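Local coordinates for thioredoxin-like protein (PDB 3TY1) that is of uncharacterised function but probably binds carbohydrate, as a putative aldose 1-epimerase with a supersandwich fold of the galactose mutarotase type, at residues Gly78-Met81 and Gly82-Pro86; Val277-Lys280 and Ala281-Gly285; Gln357-Ala360 and Val361-Ile365. One frame throughout, in Å; residues are numbered along the deposited sequence. Where two conformers were deposited one is given.

In the fold
The three interactions are local and follow one another along the chain, but interactions 2 and 3 come together directly. The hairpin loop 277-285 lies against helix 355-369, and the centres of interactions 2 and 3 are about 11 Å apart; Val278 CG1 is 3.8 Å from Val358 CG1, and Gly282 O is 3.3 Å from Val358 CB. Through Lys284 the same loop also touches interaction 1, about 15 Å away centre to centre, where Lys284 CE packs 3.6 Å from Gly78 O. Interactions 1 and 3 do not touch, their nearest atoms being about 9 Å apart. A bound methylpentanediol, probably from the crystallisation liquor, lies about 3 Å from the Val361 side chain.

Interaction 1: residues Gly78-Met81 and Gly82-Pro86; sequences GSRM and GWDSP
Arg80 and Asp84 form a salt bridge at the end of strand 79-81, an outermost strand of the six-stranded antiparallel sheet in this supersandwich fold, where the chain leaves the strand for the loop toward helix 100-103. The chain stays extended from one residue to the other, and the arginine reaches forward along it. CG of Arg80 lies between the backbone N and the carbonyl carbon (chi1 72°), and the side chain then runs straight to NE. The guanidinium meets the carboxylate end-on with two nitrogens. Arg80 NH1 donates to Asp84 OD1 at 2.9 Å with a nearly straight N-H...O angle of 166°, and this acceptor lies near the guanidinium plane. Arg80 NH2 makes a longer and more bent bond to OD2 of Asp84, at 3.1 Å. The two planes are 36° apart, and both oxygens are met from above the carboxylate plane.

One guanidinium face rests over the backbone that it bypasses: Gly82 O stands 3.2 Å above the Arg80 plane, toward its rim, and Trp83 N lies above its centre. NE has a different role, donating to Thr216 O, so the group is held both by the loop ahead and by Thr216, in the loop after strand 204-214. Met81, modelled as selenomethionine, points the other way, packing on Ile74 and Phe214, while the Trp83 indole hydrogen-bonds through NE1 to Glu112 O and meets Phe170 of the second subunit edge to face.

Gly82 keeps the chain extended at a positive phi, with backbone angles that favour glycine. A water spans the end of the strand, hydrogen-bonded to Arg80 O at 2.8 Å and to Gly82 N at 3.2 Å.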
# COMPACT_ATOMS: atom_id res chain seq x y z
N GLY A 78 -12.01 -9.34 35.94
CA GLY A 78 -10.66 -9.63 36.43
C GLY A 78 -9.80 -10.44 35.47
O GLY A 78 -8.78 -10.99 35.86
N SER A 79 -10.19 -10.51 34.20
CA SER A 79 -9.46 -11.33 33.23
C SER A 79 -9.57 -10.67 31.85
O SER A 79 -10.02 -9.51 31.72
CB SER A 79 -10.02 -12.77 33.25
OG SER A 79 -9.30 -13.68 32.41
N ARG A 80 -9.15 -11.40 30.84
CA ARG A 80 -9.24 -10.91 29.46
C ARG A 80 -9.11 -12.03 28.48
O ARG A 80 -8.56 -13.07 28.81
CB ARG A 80 -8.12 -9.91 29.14
CG ARG A 80 -6.75 -10.51 29.01
CD ARG A 80 -5.73 -9.61 28.29
NE ARG A 80 -4.51 -10.42 28.16
CZ ARG A 80 -3.37 -10.05 27.58
NH1 ARG A 80 -3.23 -8.86 27.00
NH2 ARG A 80 -2.35 -10.90 27.56
N MSE A 81 -9.60 -11.77 27.27
CA MSE A 81 -9.34 -12.60 26.13
C MSE A 81 -8.42 -11.75 25.26
O MSE A 81 -8.79 -10.65 24.80
CB MSE A 81 -10.61 -12.95 25.34
CG MSE A 81 -11.73 -13.64 26.14
SE MSE A 81 -13.18 -14.08 24.87
CE MSE A 81 -14.39 -14.52 26.26
N GLY A 82 -7.22 -12.23 25.04
CA GLY A 82 -6.26 -11.52 24.21
C GLY A 82 -4.87 -11.91 24.58
O GLY A 82 -4.65 -12.76 25.50
N TRP A 83 -3.92 -11.25 23.92
CA TRP A 83 -2.50 -11.54 24.11
C TRP A 83 -1.66 -10.33 23.75
O TRP A 83 -2.17 -9.37 23.19
CB TRP A 83 -2.08 -12.75 23.27
CG TRP A 83 -2.20 -12.56 21.74
CD1 TRP A 83 -3.33 -12.40 21.02
CD2 TRP A 83 -1.11 -12.59 20.79
NE1 TRP A 83 -3.02 -12.28 19.68
CE2 TRP A 83 -1.67 -12.39 19.51
CE3 TRP A 83 0.29 -12.74 20.92
CZ2 TRP A 83 -0.87 -12.34 18.33
CZ3 TRP A 83 1.08 -12.69 19.77
CH2 TRP A 83 0.50 -12.50 18.49
N ASP A 84 -0.39 -10.39 24.11
CA ASP A 84 0.54 -9.29 23.90
C ASP A 84 1.52 -9.65 22.81
O ASP A 84 2.42 -10.45 23.02
CB ASP A 84 1.26 -8.99 25.21
CG ASP A 84 0.29 -8.75 26.34
OD1 ASP A 84 -0.59 -7.89 26.17
OD2 ASP A 84 0.37 -9.46 27.36
N SER A 85 1.25 -9.13 21.63
CA SER A 85 2.08 -9.34 20.45
C SER A 85 3.19 -8.30 20.42
O SER A 85 3.03 -7.21 20.98
CB SER A 85 1.20 -9.19 19.24
OG SER A 85 1.89 -9.19 18.02
N PRO A 86 4.32 -8.62 19.73
CA PRO A 86 5.28 -7.55 19.46
C PRO A 86 4.73 -6.40 18.61
O PRO A 86 5.32 -5.33 18.61
CB PRO A 86 6.41 -8.27 18.71
CG PRO A 86 5.75 -9.52 18.10
CD PRO A 86 4.80 -9.92 19.20
O HOH W 1 -6.68 -14.47 27.21

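Interaction 2: residues Val277-Lys280 and Ala281-Gly285; sequences VVNK and AGDKG
Asn279 turns its side chain inward across the beta-hairpin loop that joins strands 272-278 and 285-291, and its amide faces the backbone and side chain of Asp283. With chi1 at 72° the amide is swung over the returning chain. OD1 accepts two backbone donors from different directions: Asp283 N, 2.9 Å from Asn279 OD1, lies in the carbonyl plane on a lone pair, whereas Lys284 N, at 3.2 Å from the same oxygen, stands above that plane. At the other end of the amide, Asn279 ND2 donates to Asp283 OD1 at 2.9 Å, with the acceptor in the amide plane and the carboxylate turned 40° away from it. Lys284 CB packs beside Asn279 ND2 at 3.5 Å, its chain leading off beyond.

The backbone closes the loop as well. Asn279 N donates to Lys284 O, and a bent bond from Gly282 N to Asn279 O closes a type I turn through Lys280 and Ala281. Gly282 then takes positive phi, and Val278 faces Gly285 as a non-hydrogen-bonded antiparallel pair. Lys280 N is bound by Glu220 OE2.

With both ends of its amide engaged, Asn279 is fixed in rotation, and its OD1 satisfies two consecutive loop N-H groups, those of Asp283 and Lys284.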
# COMPACT_ATOMS: atom_id res chain seq x y z
N VAL A 277 -10.12 -22.90 26.93
CA VAL A 277 -8.86 -22.86 27.60
C VAL A 277 -9.14 -22.37 29.01
O VAL A 277 -9.90 -21.42 29.22
CB VAL A 277 -7.80 -22.01 26.88
CG1 VAL A 277 -8.30 -20.58 26.59
CG2 VAL A 277 -6.53 -21.96 27.75
N VAL A 278 -8.60 -23.07 29.99
CA VAL A 278 -8.82 -22.75 31.38
C VAL A 278 -7.47 -22.73 32.09
O VAL A 278 -6.53 -23.41 31.68
CB VAL A 278 -9.80 -23.74 32.02
CG1 VAL A 278 -11.12 -23.78 31.24
CG2 VAL A 278 -9.19 -25.16 32.13
N ASN A 279 -7.36 -21.90 33.11
CA ASN A 279 -6.13 -21.80 33.86
C ASN A 279 -5.90 -23.05 34.73
O ASN A 279 -6.75 -23.94 34.77
CB ASN A 279 -6.07 -20.47 34.60
CG ASN A 279 -7.01 -20.38 35.80
OD1 ASN A 279 -7.86 -21.26 36.05
ND2 ASN A 279 -6.83 -19.31 36.57
N LYS A 280 -4.77 -23.13 35.40
CA LYS A 280 -4.41 -24.32 36.19
C LYS A 280 -5.35 -24.57 37.38
O LYS A 280 -5.74 -25.72 37.65
CB LYS A 280 -2.95 -24.20 36.66
CG LYS A 280 -2.37 -25.47 37.32
CD LYS A 280 -1.02 -25.15 37.95
CE LYS A 280 -0.57 -26.28 38.88
NZ LYS A 280 -0.34 -27.53 38.12
N ALA A 281 -5.72 -23.50 38.09
CA ALA A 281 -6.62 -23.62 39.23
C ALA A 281 -8.07 -23.96 38.79
O ALA A 281 -8.86 -24.42 39.59
CB ALA A 281 -6.62 -22.31 40.06
N GLY A 282 -8.39 -23.73 37.52
CA GLY A 282 -9.75 -23.97 37.00
C GLY A 282 -10.75 -22.92 37.45
O GLY A 282 -11.92 -23.24 37.63
N ASP A 283 -10.30 -21.66 37.63
CA ASP A 283 -11.21 -20.56 38.01
C ASP A 283 -11.26 -19.38 37.01
O ASP A 283 -11.99 -18.43 37.23
CB ASP A 283 -10.94 -20.07 39.43
CG ASP A 283 -9.55 -19.49 39.64
OD1 ASP A 283 -8.76 -19.27 38.68
OD2 ASP A 283 -9.26 -19.23 40.81
N LYS A 284 -10.45 -19.45 35.94
CA LYS A 284 -10.51 -18.52 34.84
C LYS A 284 -10.48 -19.30 33.55
O LYS A 284 -9.82 -20.32 33.47
CB LYS A 284 -9.33 -17.56 34.82
CG LYS A 284 -9.36 -16.53 35.91
CD LYS A 284 -8.18 -15.58 35.75
CE LYS A 284 -8.23 -14.44 36.76
NZ LYS A 284 -8.08 -14.90 38.18
N GLY A 285 -11.14 -18.80 32.53
CA GLY A 285 -11.06 -19.40 31.22
C GLY A 285 -11.83 -18.70 30.15
O GLY A 285 -12.40 -17.64 30.39

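Interaction 3: residues Gln357-Ala360 and Val361-Ile365; sequences QVAA and VEQKI
The backbone from Gln357 to Ile365 is regular alpha-helix, part of helix 355-369, which lies against the large antiparallel sheet of the supersandwich. Four successive i to i+4 bonds cross from residues 357-360 to 361-364. Val361 N donates to Gln357 O at 3.2 Å, Glu362 N to Val358 O at 2.8 Å, Gln363 N to Ala359 O at 2.8 Å and Lys364 N to Ala360 O at 3.0 Å. All are fairly straight, and the series continues with Ile365 N bonded to Val361 O.

The side chains divide the helix into a buried and an outward side. Val358, Val361 and Ile365 supply the apolar face: Val358 and Val361 press on Leu352, Val361 also on Leu274 and Ala276, and Ile365 on Leu226 and Pro228. In Val361, CG1 is anti to the backbone N (chi1 162°), while CG2 stands beside that N.

Glu362 has an extended chain, and its carboxylate forms a salt bridge through OE2 to Arg224 NH1, tying the helix to strand 224-229. Its CB meanwhile packs 3.4 Å from Val358 O. Nearer the start of the helix, Gln357 OE1 accepts from His353 N, and Gln357 N is bonded to Asp354 OD1.

On the outward side Gln363 is bent at chi2 (87°), which folds its amide back over the preceding turn. The modelled sense of that amide is doubtful, since it sets two acceptors together. The methyl contact of the buried face is clearer: Val361 CG2 lies 3.6 Å from Gln357 O.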
# COMPACT_ATOMS: atom_id res chain seq x y z
N GLN A 357 -18.26 -21.74 36.85
CA GLN A 357 -18.39 -21.56 35.39
C GLN A 357 -17.50 -22.48 34.60
O GLN A 357 -17.95 -23.07 33.61
CB GLN A 357 -18.12 -20.10 34.98
CG GLN A 357 -19.23 -19.18 35.39
CD GLN A 357 -18.92 -17.73 35.11
OE1 GLN A 357 -17.92 -17.38 34.47
NE2 GLN A 357 -19.80 -16.85 35.58
N VAL A 358 -16.23 -22.59 35.00
CA VAL A 358 -15.33 -23.55 34.37
C VAL A 358 -15.86 -25.01 34.50
O VAL A 358 -15.80 -25.80 33.54
CB VAL A 358 -13.89 -23.42 34.95
CG1 VAL A 358 -12.98 -24.56 34.48
CG2 VAL A 358 -13.29 -22.01 34.62
N ALA A 359 -16.37 -25.37 35.69
CA ALA A 359 -16.86 -26.73 35.96
C ALA A 359 -18.04 -27.07 35.06
O ALA A 359 -18.11 -28.18 34.50
CB ALA A 359 -17.21 -26.90 37.45
N ALA A 360 -18.94 -26.11 34.88
CA ALA A 360 -20.09 -26.23 33.98
C ALA A 360 -19.65 -26.48 32.52
O ALA A 360 -20.22 -27.33 31.81
CB ALA A 360 -21.01 -24.98 34.07
N VAL A 361 -18.64 -25.75 32.07
CA VAL A 361 -18.09 -25.97 30.72
C VAL A 361 -17.46 -27.37 30.62
O VAL A 361 -17.74 -28.13 29.68
CB VAL A 361 -17.06 -24.88 30.35
CG1 VAL A 361 -16.17 -25.31 29.18
CG2 VAL A 361 -17.80 -23.58 30.03
N GLU A 362 -16.68 -27.72 31.63
CA GLU A 362 -16.00 -29.02 31.64
C GLU A 362 -17.00 -30.19 31.65
O GLU A 362 -16.82 -31.19 30.95
CB GLU A 362 -14.98 -29.06 32.78
CG GLU A 362 -13.94 -30.15 32.64
CD GLU A 362 -12.70 -29.95 33.51
OE1 GLU A 362 -12.52 -28.88 34.14
OE2 GLU A 362 -11.88 -30.90 33.56
N GLN A 363 -18.10 -30.02 32.40
CA GLN A 363 -19.19 -31.02 32.50
C GLN A 363 -19.97 -31.15 31.17
O GLN A 363 -20.32 -32.26 30.77
CB GLN A 363 -20.18 -30.67 33.65
CG GLN A 363 -19.99 -31.39 35.01
CD GLN A 363 -19.00 -30.72 36.01
OE1 GLN A 363 -17.78 -30.65 35.77
NE2 GLN A 363 -19.54 -30.29 37.16
N LYS A 364 -20.24 -30.03 30.50
CA LYS A 364 -20.91 -30.07 29.19
C LYS A 364 -20.03 -30.77 28.15
O LYS A 364 -20.52 -31.58 27.37
CB LYS A 364 -21.31 -28.68 28.69
CG LYS A 364 -22.18 -28.66 27.43
CD LYS A 364 -23.60 -29.27 27.62
CE LYS A 364 -24.22 -29.70 26.27
NZ LYS A 364 -25.48 -30.52 26.41
N ILE A 365 -18.73 -30.49 28.19
CA ILE A 365 -17.76 -31.10 27.26
C ILE A 365 -17.69 -32.62 27.51
O ILE A 365 -17.79 -33.42 26.57
CB ILE A 365 -16.37 -30.40 27.35
CG1 ILE A 365 -16.43 -29.01 26.68
CG2 ILE A 365 -15.33 -31.27 26.70
CD1 ILE A 365 -15.17 -28.16 26.79